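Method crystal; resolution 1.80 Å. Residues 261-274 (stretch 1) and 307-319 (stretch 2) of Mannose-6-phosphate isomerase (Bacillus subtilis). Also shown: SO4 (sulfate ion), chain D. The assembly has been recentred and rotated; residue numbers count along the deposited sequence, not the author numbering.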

ATOM      1  N   GLU A 261      -2.729  26.500  -7.158  1.00 29.57           N
ATOM      2  CA  GLU A 261      -3.314  26.437  -5.826  1.00 30.49           C
ATOM      3  C   GLU A 261      -4.661  25.742  -5.963  1.00 30.40           C
ATOM      4  O   GLU A 261      -5.504  26.148  -6.778  1.00 31.16           O
ATOM      5  CB  GLU A 261      -3.485  27.842  -5.228  1.00 33.18           C
ATOM      6  CG  GLU A 261      -4.019  27.857  -3.795  1.00 36.95           C
ATOM      7  CD  GLU A 261      -3.708  29.160  -3.060  1.00 41.85           C
ATOM      8  OE1 GLU A 261      -4.041  29.288  -1.859  1.00 43.04           O
ATOM      9  OE2 GLU A 261      -3.121  30.058  -3.688  1.00 45.08           O
ATOM     10  N   ALA A 262      -4.849  24.678  -5.186  1.00 25.74           N
ATOM     11  CA  ALA A 262      -6.092  23.915  -5.213  1.00 25.85           C
ATOM     12  C   ALA A 262      -6.862  24.129  -3.909  1.00 26.79           C
ATOM     13  O   ALA A 262      -6.261  24.252  -2.832  1.00 26.05           O
ATOM     14  CB  ALA A 262      -5.791  22.411  -5.414  1.00 22.73           C
ATOM     15  N   GLU A 263      -8.184  24.207  -4.018  1.00 24.89           N
ATOM     16  CA  GLU A 263      -9.040  24.375  -2.849  1.00 28.67           C
ATOM     17  C   GLU A 263      -9.635  23.012  -2.527  1.00 27.11           C
ATOM     18  O   GLU A 263     -10.241  22.370  -3.395  1.00 28.39           O
ATOM     19  CB  GLU A 263     -10.153  25.386  -3.128  1.00 28.85           C
ATOM     20  CG  GLU A 263      -9.664  26.812  -3.170  1.00 36.47           C
ATOM     21  CD  GLU A 263     -10.662  27.727  -3.836  1.00 40.88           C
ATOM     22  OE1 GLU A 263     -11.771  27.892  -3.282  1.00 43.19           O
ATOM     23  OE2 GLU A 263     -10.341  28.266  -4.919  1.00 44.07           O
HETATM   24  N   MSE A 264      -9.469  22.588  -1.278  1.00 26.56           N
HETATM   25  CA  MSE A 264      -9.931  21.275  -0.852  1.00 27.02           C
HETATM   26  C   MSE A 264     -10.841  21.298   0.351  1.00 26.10           C
HETATM   27  O   MSE A 264     -10.900  22.271   1.095  1.00 24.61           O
HETATM   28  CB  MSE A 264      -8.739  20.394  -0.483  1.00 28.85           C
HETATM   29  CG  MSE A 264      -7.429  20.753  -1.161  1.00 36.33           C
HETATM   30 SE   MSE A 264      -7.350  20.110  -2.957  0.77 42.87          SE
HETATM   31  CE  MSE A 264      -6.990  18.241  -2.607  1.00 38.22           C
ATOM     32  N   ALA A 265     -11.521  20.176   0.540  1.00 27.43           N
ATOM     33  CA  ALA A 265     -12.421  19.955   1.660  1.00 25.38           C
ATOM     34  C   ALA A 265     -12.110  18.524   2.079  1.00 25.74           C
ATOM     35  O   ALA A 265     -11.680  17.712   1.251  1.00 25.76           O
ATOM     36  CB  ALA A 265     -13.852  20.055   1.211  1.00 25.09           C
ATOM     37  N   GLN A 266     -12.294  18.229   3.358  1.00 22.80           N
ATOM     38  CA  GLN A 266     -12.052  16.891   3.881  1.00 23.33           C
ATOM     39  C   GLN A 266     -13.436  16.444   4.306  1.00 23.38           C
ATOM     40  O   GLN A 266     -13.869  16.738   5.415  1.00 23.56           O
ATOM     41  CB  GLN A 266     -11.128  16.956   5.099  1.00 21.86           C
ATOM     42  CG  GLN A 266     -10.404  15.640   5.410  1.00 21.73           C
ATOM     43  CD  GLN A 266     -11.364  14.481   5.534  1.00 18.69           C
ATOM     44  OE1 GLN A 266     -11.839  13.930   4.540  1.00 18.85           O
ATOM     45  NE2 GLN A 266     -11.666  14.117   6.757  1.00 18.00           N
ATOM     46  N   ASP A 267     -14.151  15.761   3.425  1.00 22.81           N
ATOM     47  CA  ASP A 267     -15.508  15.356   3.787  1.00 26.17           C
ATOM     48  C   ASP A 267     -15.663  13.885   4.123  1.00 25.07           C
ATOM     49  O   ASP A 267     -16.781  13.396   4.213  1.00 25.91           O
ATOM     50  CB  ASP A 267     -16.500  15.721   2.681  1.00 31.08           C
ATOM     51  CG  ASP A 267     -16.604  17.219   2.459  1.00 37.95           C
ATOM     52  OD1 ASP A 267     -16.850  17.967   3.439  1.00 41.43           O
ATOM     53  OD2 ASP A 267     -16.441  17.650   1.297  1.00 40.66           O
ATOM     54  N   GLU A 268     -14.550  13.175   4.301  1.00 20.38           N
ATOM     55  CA  GLU A 268     -14.619  11.757   4.648  1.00 18.72           C
ATOM     56  C   GLU A 268     -14.349  11.593   6.142  1.00 17.68           C
ATOM     57  O   GLU A 268     -14.130  12.572   6.859  1.00 16.54           O
ATOM     58  CB  GLU A 268     -13.573  10.955   3.858  1.00 20.98           C
ATOM     59  CG  GLU A 268     -13.694  11.037   2.327  1.00 21.93           C
ATOM     60  CD  GLU A 268     -15.035  10.537   1.798  1.00 27.45           C
ATOM     61  OE1 GLU A 268     -15.584   9.571   2.370  1.00 27.13           O
ATOM     62  OE2 GLU A 268     -15.536  11.107   0.797  1.00 29.42           O
ATOM     63  N   SER A 269     -14.345  10.352   6.610  1.00 17.03           N
ATOM     64  CA  SER A 269     -14.067  10.102   8.026  1.00 17.85           C
ATOM     65  C   SER A 269     -12.638  10.539   8.358  1.00 16.71           C
ATOM     66  O   SER A 269     -12.354  10.984   9.463  1.00 18.27           O
ATOM     67  CB  SER A 269     -14.264   8.628   8.339  1.00 18.58           C
ATOM     68  OG  SER A 269     -15.647   8.334   8.264  1.00 26.14           O
ATOM     69  N   PHE A 270     -11.740  10.355   7.399  1.00 15.40           N
ATOM     70  CA  PHE A 270     -10.347  10.799   7.498  1.00 14.45           C
ATOM     71  C   PHE A 270      -9.696  10.479   6.157  1.00 13.38           C
ATOM     72  O   PHE A 270     -10.188   9.619   5.421  1.00 14.39           O
ATOM     73  CB  PHE A 270      -9.593  10.100   8.637  1.00 16.21           C
ATOM     74  CG  PHE A 270      -9.570   8.606   8.531  1.00 14.09           C
ATOM     75  CD1 PHE A 270      -8.516   7.945   7.888  1.00 17.30           C
ATOM     76  CD2 PHE A 270     -10.594   7.853   9.100  1.00 13.70           C
ATOM     77  CE1 PHE A 270      -8.486   6.547   7.819  1.00 15.99           C
ATOM     78  CE2 PHE A 270     -10.579   6.465   9.033  1.00 15.35           C
ATOM     79  CZ  PHE A 270      -9.527   5.802   8.395  1.00 16.09           C
ATOM     80  N   LEU A 271      -8.616  11.178   5.819  1.00 14.11           N
ATOM     81  CA  LEU A 271      -7.921  10.914   4.552  1.00 13.38           C
ATOM     82  C   LEU A 271      -6.487  10.530   4.838  1.00 13.06           C
ATOM     83  O   LEU A 271      -5.829  11.187   5.644  1.00 14.66           O
ATOM     84  CB  LEU A 271      -7.913  12.164   3.662  1.00 14.58           C
ATOM     85  CG  LEU A 271      -9.256  12.657   3.125  1.00 19.95           C
ATOM     86  CD1 LEU A 271      -9.004  13.865   2.201  1.00 22.21           C
ATOM     87  CD2 LEU A 271      -9.974  11.530   2.368  1.00 22.68           C
ATOM     88  N   ILE A 272      -6.024   9.468   4.191  1.00 11.98           N
ATOM     89  CA  ILE A 272      -4.651   8.984   4.301  1.00 11.91           C
ATOM     90  C   ILE A 272      -3.936   9.576   3.080  1.00 12.92           C
ATOM     91  O   ILE A 272      -4.354   9.313   1.945  1.00 14.69           O
ATOM     92  CB  ILE A 272      -4.594   7.460   4.211  1.00 12.37           C
ATOM     93  CG1 ILE A 272      -5.278   6.854   5.432  1.00 13.08           C
ATOM     94  CG2 ILE A 272      -3.118   6.999   4.056  1.00 10.70           C
ATOM     95  CD1 ILE A 272      -5.521   5.333   5.328  1.00 12.69           C
ATOM     96  N   CYS A 273      -2.841  10.311   3.307  1.00 11.16           N
ATOM     97  CA  CYS A 273      -2.129  11.002   2.234  1.00 12.33           C
ATOM     98  C   CYS A 273      -0.625  10.738   2.178  1.00 12.06           C
ATOM     99  O   CYS A 273       0.047  10.772   3.218  1.00 12.28           O
ATOM    100  CB  CYS A 273      -2.327  12.527   2.386  1.00 12.77           C
ATOM    101  SG  CYS A 273      -4.063  13.042   2.609  1.00 15.89           S
ATOM    102  N   SER A 274      -0.118  10.503   0.962  1.00 11.96           N
ATOM    103  CA  SER A 274       1.313  10.261   0.696  1.00 12.42           C
ATOM    104  C   SER A 274       1.770  11.193  -0.433  1.00 13.56           C
ATOM    105  O   SER A 274       1.184  11.203  -1.534  1.00 12.79           O
ATOM    106  CB  SER A 274       1.571   8.798   0.250  1.00 13.08           C
ATOM    107  OG  SER A 274       1.214   7.862   1.254  1.00 15.15           O
TER
HETATM  108  S   SO4 D 603     -10.933  17.365  -2.231  1.00 76.70           S
HETATM  109  O1  SO4 D 603     -11.617  16.146  -1.755  1.00 76.05           O
HETATM  110  O2  SO4 D 603     -10.511  17.161  -3.638  1.00 76.48           O
HETATM  111  O3  SO4 D 603     -11.832  18.535  -2.131  1.00 75.80           O
HETATM  112  O4  SO4 D 603      -9.754  17.601  -1.381  1.00 77.08           O
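Stretch 2 307-319: TIKGTCTLIVSHI

Stretch 2 pairs with stretch 1 twice, each time through an antiparallel pair of strands, with a corner at Gly310 and Thr311 between them. The strand containing Thr307 and Ile308 lies beside that of Glu261 to Met264, the axes approaching to 4.6 Å with a crossing angle of 165°; the strand that runs to His318 lies beside that of Leu271 to Ser274, again at 4.6 Å, with a crossing angle of 160°. The phi/psi values of the paired residues are those of extended chain. At the corner Gly310 departs from this, with phi/psi of 145/-164; a CB there would be jammed against the carbonyl O of Lys309, so these backbone angles by themselves call for glycine.

In the first ladder Ala262 faces Ile308 in a hydrogen-bonded pair, Ala262 N to Ile308 O at 2.9 Å and Ile308 N to Ala262 O at 3.1 Å. Non-hydrogen-bonded pairs flank it, Glu261 with Lys309 (CA to CA 4.1 Å) and Glu263 with Thr307 (CA to CA 4.5 Å). The second ladder has two hydrogen-bonded pairs. Ile272 N reaches Ser317 O at 2.8 Å, and Ser317 N returns to Ile272 O at the same distance; Ser274 N meets Ile315 O at 3.0 Å, and Ile315 N meets Ser274 O at 2.9 Å. Between them Cys273 lies opposite Val316, CA to CA 4.5 Å. The close pairing also brings Val316 CA to 3.1 Å from Ile272 O, in a CA-H...O contact.

The side chains of Glu261, Glu263, Thr307 and Lys309 share one face of the first ladder. Glu261 OE2 and Lys309 NZ stand 4.2 Å apart, too far for a salt bridge, but a water joins them, donating to Glu261 OE2 and accepting from Lys309 NZ, each at 2.8 Å. Thr307 CG2 packs 4.0 Å from Glu263 CG.

In the second ladder the contacts around Cys273 are apolar: Cys273 SG lies 4.0 Å from Val316 CG1, and Cys273 CB lies 4.1 Å from Leu314 CD2. On the other face, Ile272 CB approaches Ser317 OG to 3.4 Å, and a water bridges Ser274 OG and Ile315 O, 2.8 Å from each.

Beyond the ladder, Glu268 covers one face of the His318 ring, its CG 3.7 Å from the ring centroid in a CH-pi contact. His318 ND1 donates to Ile319 O at 2.7 Å, tying the ring to the C-terminal carboxylate. Phe270 CE2 meets Ile319 CD1 at 3.8 Å, while a water links Phe270 O (2.8 Å) to Ile319 N (2.9 Å), extending the association past the last paired residues.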

ATOM      1  N   THR A 307      -6.201  24.614   1.414  1.00 21.38           N
ATOM      2  CA  THR A 307      -5.668  24.762   0.065  1.00 20.80           C
ATOM      3  C   THR A 307      -4.260  24.164   0.072  1.00 22.10           C
ATOM      4  O   THR A 307      -3.624  24.063   1.124  1.00 19.60           O
ATOM      5  CB  THR A 307      -5.539  26.258  -0.386  1.00 22.33           C
ATOM      6  OG1 THR A 307      -4.577  26.924   0.437  1.00 25.82           O
ATOM      7  CG2 THR A 307      -6.882  26.999  -0.274  1.00 20.22           C
ATOM      8  N   ILE A 308      -3.801  23.735  -1.100  1.00 21.20           N
ATOM      9  CA  ILE A 308      -2.460  23.224  -1.276  1.00 20.77           C
ATOM     10  C   ILE A 308      -1.924  24.014  -2.461  1.00 22.68           C
ATOM     11  O   ILE A 308      -2.501  23.997  -3.541  1.00 24.17           O
ATOM     12  CB  ILE A 308      -2.417  21.723  -1.613  1.00 19.39           C
ATOM     13  CG1 ILE A 308      -2.770  20.907  -0.359  1.00 20.14           C
ATOM     14  CG2 ILE A 308      -1.010  21.340  -2.068  1.00 20.34           C
ATOM     15  CD1 ILE A 308      -2.898  19.417  -0.602  1.00 19.55           C
ATOM     16  N   LYS A 309      -0.822  24.715  -2.243  1.00 22.82           N
ATOM     17  CA  LYS A 309      -0.230  25.524  -3.297  1.00 24.16           C
ATOM     18  C   LYS A 309       1.137  24.980  -3.685  1.00 22.63           C
ATOM     19  O   LYS A 309       2.007  24.826  -2.819  1.00 24.16           O
ATOM     20  CB  LYS A 309      -0.084  26.954  -2.793  1.00 27.52           C
ATOM     21  CG  LYS A 309       0.489  27.928  -3.809  1.00 33.30           C
ATOM     22  CD  LYS A 309       0.915  29.204  -3.091  1.00 37.52           C
ATOM     23  CE  LYS A 309      -0.199  29.740  -2.198  1.00 41.80           C
ATOM     24  NZ  LYS A 309       0.250  30.897  -1.368  1.00 45.29           N
ATOM     25  N   GLY A 310       1.321  24.695  -4.976  1.00 21.51           N
ATOM     26  CA  GLY A 310       2.594  24.186  -5.463  1.00 20.12           C
ATOM     27  C   GLY A 310       2.427  23.193  -6.600  1.00 21.16           C
ATOM     28  O   GLY A 310       1.372  23.130  -7.222  1.00 22.85           O
ATOM     29  N   THR A 311       3.494  22.445  -6.877  1.00 20.26           N
ATOM     30  CA  THR A 311       3.499  21.416  -7.907  1.00 20.04           C
ATOM     31  C   THR A 311       3.857  20.148  -7.157  1.00 18.16           C
ATOM     32  O   THR A 311       5.019  19.920  -6.810  1.00 18.80           O
ATOM     33  CB  THR A 311       4.571  21.695  -8.992  1.00 21.68           C
ATOM     34  OG1 THR A 311       4.161  22.824  -9.767  1.00 25.81           O
ATOM     35  CG2 THR A 311       4.731  20.496  -9.920  1.00 23.39           C
ATOM     36  N   CYS A 312       2.847  19.333  -6.881  1.00 19.11           N
ATOM     37  CA  CYS A 312       3.072  18.093  -6.157  1.00 16.62           C
ATOM     38  C   CYS A 312       2.020  17.057  -6.536  1.00 17.52           C
ATOM     39  O   CYS A 312       0.960  17.394  -7.071  1.00 17.14           O
ATOM     40  CB  CYS A 312       3.032  18.351  -4.644  1.00 21.11           C
ATOM     41  SG  CYS A 312       1.530  19.151  -4.030  1.00 21.92           S
ATOM     42  N   THR A 313       2.325  15.796  -6.243  1.00 15.88           N
ATOM     43  CA  THR A 313       1.437  14.684  -6.553  1.00 15.49           C
ATOM     44  C   THR A 313       1.277  13.857  -5.291  1.00 14.36           C
ATOM     45  O   THR A 313       2.281  13.493  -4.657  1.00 14.17           O
ATOM     46  CB  THR A 313       2.064  13.788  -7.621  1.00 16.39           C
ATOM     47  OG1 THR A 313       2.410  14.591  -8.756  1.00 17.12           O
ATOM     48  CG2 THR A 313       1.101  12.645  -8.028  1.00 15.84           C
ATOM     49  N   LEU A 314       0.031  13.596  -4.909  1.00 13.31           N
ATOM     50  CA  LEU A 314      -0.230  12.778  -3.721  1.00 13.36           C
ATOM     51  C   LEU A 314      -1.109  11.598  -4.081  1.00 14.41           C
ATOM     52  O   LEU A 314      -1.890  11.675  -5.003  1.00 12.85           O
ATOM     53  CB  LEU A 314      -0.966  13.570  -2.637  1.00 16.19           C
ATOM     54  CG  LEU A 314      -0.241  14.742  -1.974  1.00 16.31           C
ATOM     55  CD1 LEU A 314      -0.353  15.995  -2.847  1.00 17.92           C
ATOM     56  CD2 LEU A 314      -0.891  14.984  -0.606  1.00 17.44           C
ATOM     57  N   ILE A 315      -0.960  10.496  -3.354  1.00 12.19           N
ATOM     58  CA  ILE A 315      -1.842   9.337  -3.529  1.00 11.56           C
ATOM     59  C   ILE A 315      -2.588   9.398  -2.195  1.00 12.85           C
ATOM     60  O   ILE A 315      -1.969   9.486  -1.109  1.00 12.87           O
ATOM     61  CB  ILE A 315      -1.095   8.001  -3.629  1.00 11.46           C
ATOM     62  CG1 ILE A 315      -0.315   7.939  -4.953  1.00 12.45           C
ATOM     63  CG2 ILE A 315      -2.106   6.843  -3.558  1.00 12.64           C
ATOM     64  CD1 ILE A 315      -1.214   8.112  -6.202  1.00 11.73           C
ATOM     65  N   VAL A 316      -3.907   9.388  -2.275  1.00 11.29           N
ATOM     66  CA  VAL A 316      -4.753   9.513  -1.094  1.00 11.97           C
ATOM     67  C   VAL A 316      -5.765   8.380  -1.043  1.00 12.27           C
ATOM     68  O   VAL A 316      -6.234   7.886  -2.091  1.00 13.45           O
ATOM     69  CB  VAL A 316      -5.502  10.881  -1.140  1.00 16.80           C
ATOM     70  CG1 VAL A 316      -6.394  11.038   0.071  1.00 19.72           C
ATOM     71  CG2 VAL A 316      -4.491  12.030  -1.235  1.00 14.49           C
ATOM     72  N   SER A 317      -6.098   7.952   0.177  1.00 12.97           N
ATOM     73  CA  SER A 317      -7.074   6.884   0.365  1.00 13.15           C
ATOM     74  C   SER A 317      -7.958   7.123   1.597  1.00 13.03           C
ATOM     75  O   SER A 317      -7.660   7.962   2.456  1.00 12.03           O
ATOM     76  CB  SER A 317      -6.370   5.522   0.493  1.00 13.37           C
ATOM     77  OG  SER A 317      -5.584   5.429   1.697  1.00 12.91           O
ATOM     78  N   HIS A 318      -9.083   6.425   1.628  1.00 13.50           N
ATOM     79  CA  HIS A 318      -9.993   6.512   2.763  1.00 14.64           C
ATOM     80  C   HIS A 318     -10.840   5.260   2.732  1.00 15.54           C
ATOM     81  O   HIS A 318     -10.796   4.503   1.751  1.00 15.04           O
ATOM     82  CB  HIS A 318     -10.845   7.798   2.711  1.00 14.96           C
ATOM     83  CG  HIS A 318     -11.814   7.861   1.566  1.00 14.90           C
ATOM     84  ND1 HIS A 318     -12.989   7.146   1.549  1.00 17.61           N
ATOM     85  CD2 HIS A 318     -11.805   8.598   0.426  1.00 18.01           C
ATOM     86  CE1 HIS A 318     -13.668   7.441   0.450  1.00 18.76           C
ATOM     87  NE2 HIS A 318     -12.972   8.321  -0.246  1.00 17.98           N
ATOM     88  N   ILE A 319     -11.597   5.007   3.793  1.00 16.81           N
ATOM     89  CA  ILE A 319     -12.401   3.797   3.785  1.00 23.13           C
ATOM     90  C   ILE A 319     -13.728   3.980   3.083  1.00 28.17           C
ATOM     91  O   ILE A 319     -14.165   5.144   2.941  1.00 30.13           O
ATOM     92  CB  ILE A 319     -12.618   3.249   5.215  1.00 26.03           C
ATOM     93  CG1 ILE A 319     -13.079   4.361   6.157  1.00 30.16           C
ATOM     94  CG2 ILE A 319     -11.318   2.657   5.724  1.00 28.94           C
ATOM     95  CD1 ILE A 319     -13.042   3.961   7.621  1.00 34.73           C
ATOM     96  OXT ILE A 319     -14.298   2.945   2.673  1.00 34.51           O
TER
HETATM   97  O   HOH W   1      -1.890  32.299  -2.608  1.00 44.94           O
HETATM   98  O   HOH W   2     -11.550   7.182   5.735  1.00 18.73           O
HETATM   99  O   HOH W   3      -1.414   7.257   0.570  1.00 17.96           O